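Local coordinates for protein cytolethal distending toxin subunit A (Haemophilus ducreyi, PDB 1SR4) that probably pairs with CdtC, as a lectin-like subunit of a heterotrimeric bacterial genotoxin, to deliver CdtB into host cells, at residues 123-128 / 175-179. Coordinates in Å, arbitrary orientation, origin at the centre of the assembly. Numbering follows the deposited sequence.
Sequences AYGNGL and TVTLS
In the ricin-type beta-trefoil of this lectin subunit, the tip of the hairpin joining strands 120-124 and 127-131 lies against strand 176-179, which pairs antiparallel with strand 162-165. A type II' turn spans Tyr-124 to Gly-127, closed by Tyr-124 N to Gly-127 O (3.1 Å) and Gly-127 N to Tyr-124 O (3.0 Å); Gly-125, at phi/psi 55/-131, takes a positive phi that favours glycine. The CA atoms come closest at Gly-127 and Thr-177, 4.0 Å apart, and an ideal CB on Gly-127 would fall 3.2 Å from Val-176 O, so the bare glycine admits the strand. One direct hydrogen bond joins the segments, Leu-178 N to Asn-126 O (3.0 Å, 139°); the same oxygen receives a CA-H...O contact from Thr-177 CA at 3.1 Å. Leu-178 (mt) is the main bump: its CD1 fills the hollow under the turn, 3.8 Å from Ala-123 CB and 3.4 Å from Gly-127 O. Leu-128, also mt, sets CD1 4.0 Å from Val-176 CG1, and Val-163 touches Leu-128, Val-176 and Leu-178. Asn-126 OD1 instead binds Arg-161. Where the backbones part, a water accepts from Leu-128 N at 2.8 Å and lies 2.8 Å from Val-176 O, to which it can donate.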
loop_
_atom_site.group_PDB
_atom_site.type_symbol
_atom_site.label_atom_id
_atom_site.label_comp_id
_atom_site.label_asym_id
_atom_site.label_seq_id
_atom_site.Cartn_x
_atom_site.Cartn_y
_atom_site.Cartn_z
ATOM N N ALA A 123 6.307 -14.449 -20.414
ATOM C CA ALA A 123 7.527 -14.034 -21.089
ATOM C C ALA A 123 7.741 -15.021 -22.233
ATOM O O ALA A 123 7.688 -16.242 -22.028
ATOM C CB ALA A 123 8.719 -14.087 -20.131
ATOM N N TYR A 124 7.986 -14.491 -23.427
ATOM C CA TYR A 124 8.207 -15.320 -24.612
ATOM C C TYR A 124 9.115 -14.588 -25.600
ATOM O O TYR A 124 8.850 -13.429 -25.958
ATOM C CB TYR A 124 6.878 -15.650 -25.289
ATOM C CG TYR A 124 7.081 -16.320 -26.626
ATOM C CD1 TYR A 124 7.428 -17.669 -26.700
ATOM C CD2 TYR A 124 7.041 -15.580 -27.806
ATOM C CE1 TYR A 124 7.743 -18.262 -27.918
ATOM C CE2 TYR A 124 7.349 -16.154 -29.028
ATOM C CZ TYR A 124 7.705 -17.499 -29.078
ATOM O OH TYR A 124 8.044 -18.077 -30.278
ATOM N N GLY A 125 10.185 -15.256 -26.043
ATOM C CA GLY A 125 11.106 -14.624 -26.971
ATOM C C GLY A 125 11.600 -13.310 -26.381
ATOM O O GLY A 125 12.037 -13.280 -25.227
ATOM N N ASN A 126 11.549 -12.229 -27.159
ATOM C CA ASN A 126 11.991 -10.924 -26.673
ATOM C C ASN A 126 10.846 -10.016 -26.231
ATOM O O ASN A 126 10.971 -8.800 -26.312
ATOM C CB ASN A 126 12.791 -10.179 -27.740
ATOM C CG ASN A 126 14.071 -10.896 -28.119
ATOM O OD1 ASN A 126 14.681 -11.575 -27.298
ATOM N ND2 ASN A 126 14.485 -10.738 -29.367
ATOM N N GLY A 127 9.741 -10.593 -25.770
ATOM C CA GLY A 127 8.617 -9.773 -25.335
ATOM C C GLY A 127 7.662 -10.506 -24.413
ATOM O O GLY A 127 8.047 -11.436 -23.718
ATOM N N LEU A 128 6.404 -10.090 -24.414
ATOM C CA LEU A 128 5.405 -10.721 -23.574
ATOM C C LEU A 128 4.214 -11.108 -24.432
ATOM O O LEU A 128 3.916 -10.436 -25.400
ATOM C CB LEU A 128 4.920 -9.741 -22.489
ATOM C CG LEU A 128 5.908 -9.181 -21.459
ATOM C CD1 LEU A 128 5.186 -8.121 -20.611
ATOM C CD2 LEU A 128 6.457 -10.316 -20.569
ATOM N N THR A 175 6.346 -0.164 -27.648
ATOM C CA THR A 175 6.661 -1.554 -27.979
ATOM C C THR A 175 7.238 -2.148 -26.710
ATOM O O THR A 175 8.111 -1.551 -26.083
ATOM C CB THR A 175 7.700 -1.601 -29.118
ATOM O OG1 THR A 175 7.184 -0.855 -30.229
ATOM C CG2 THR A 175 7.988 -3.042 -29.561
ATOM N N VAL A 176 6.749 -3.321 -26.330
ATOM C CA VAL A 176 7.179 -3.973 -25.095
ATOM C C VAL A 176 8.133 -5.137 -25.358
ATOM O O VAL A 176 7.801 -6.074 -26.072
ATOM C CB VAL A 176 5.946 -4.475 -24.319
ATOM C CG1 VAL A 176 6.368 -5.098 -22.998
ATOM C CG2 VAL A 176 4.968 -3.299 -24.080
ATOM N N THR A 177 9.315 -5.078 -24.761
ATOM C CA THR A 177 10.306 -6.120 -24.976
ATOM C C THR A 177 10.901 -6.554 -23.653
ATOM O O THR A 177 10.532 -6.036 -22.596
ATOM C CB THR A 177 11.463 -5.593 -25.861
ATOM O OG1 THR A 177 12.056 -4.449 -25.231
ATOM C CG2 THR A 177 10.955 -5.164 -27.244
ATOM N N LEU A 178 11.824 -7.509 -23.724
ATOM C CA LEU A 178 12.538 -7.987 -22.551
ATOM C C LEU A 178 14.022 -7.737 -22.822
ATOM O O LEU A 178 14.520 -8.061 -23.900
ATOM C CB LEU A 178 12.304 -9.481 -22.349
ATOM C CG LEU A 178 10.912 -9.871 -21.864
ATOM C CD1 LEU A 178 10.791 -11.388 -21.791
ATOM C CD2 LEU A 178 10.690 -9.242 -20.483
ATOM N N SER A 179 14.723 -7.129 -21.872
ATOM C CA SER A 179 16.154 -6.891 -22.056
ATOM C C SER A 179 16.866 -6.851 -20.709
ATOM O O SER A 179 16.231 -6.967 -19.656
ATOM C CB SER A 179 16.407 -5.593 -22.847
ATOM O OG SER A 179 15.878 -4.471 -22.169
HETATM O O HOH W 1 5.650 -7.813 -25.883
#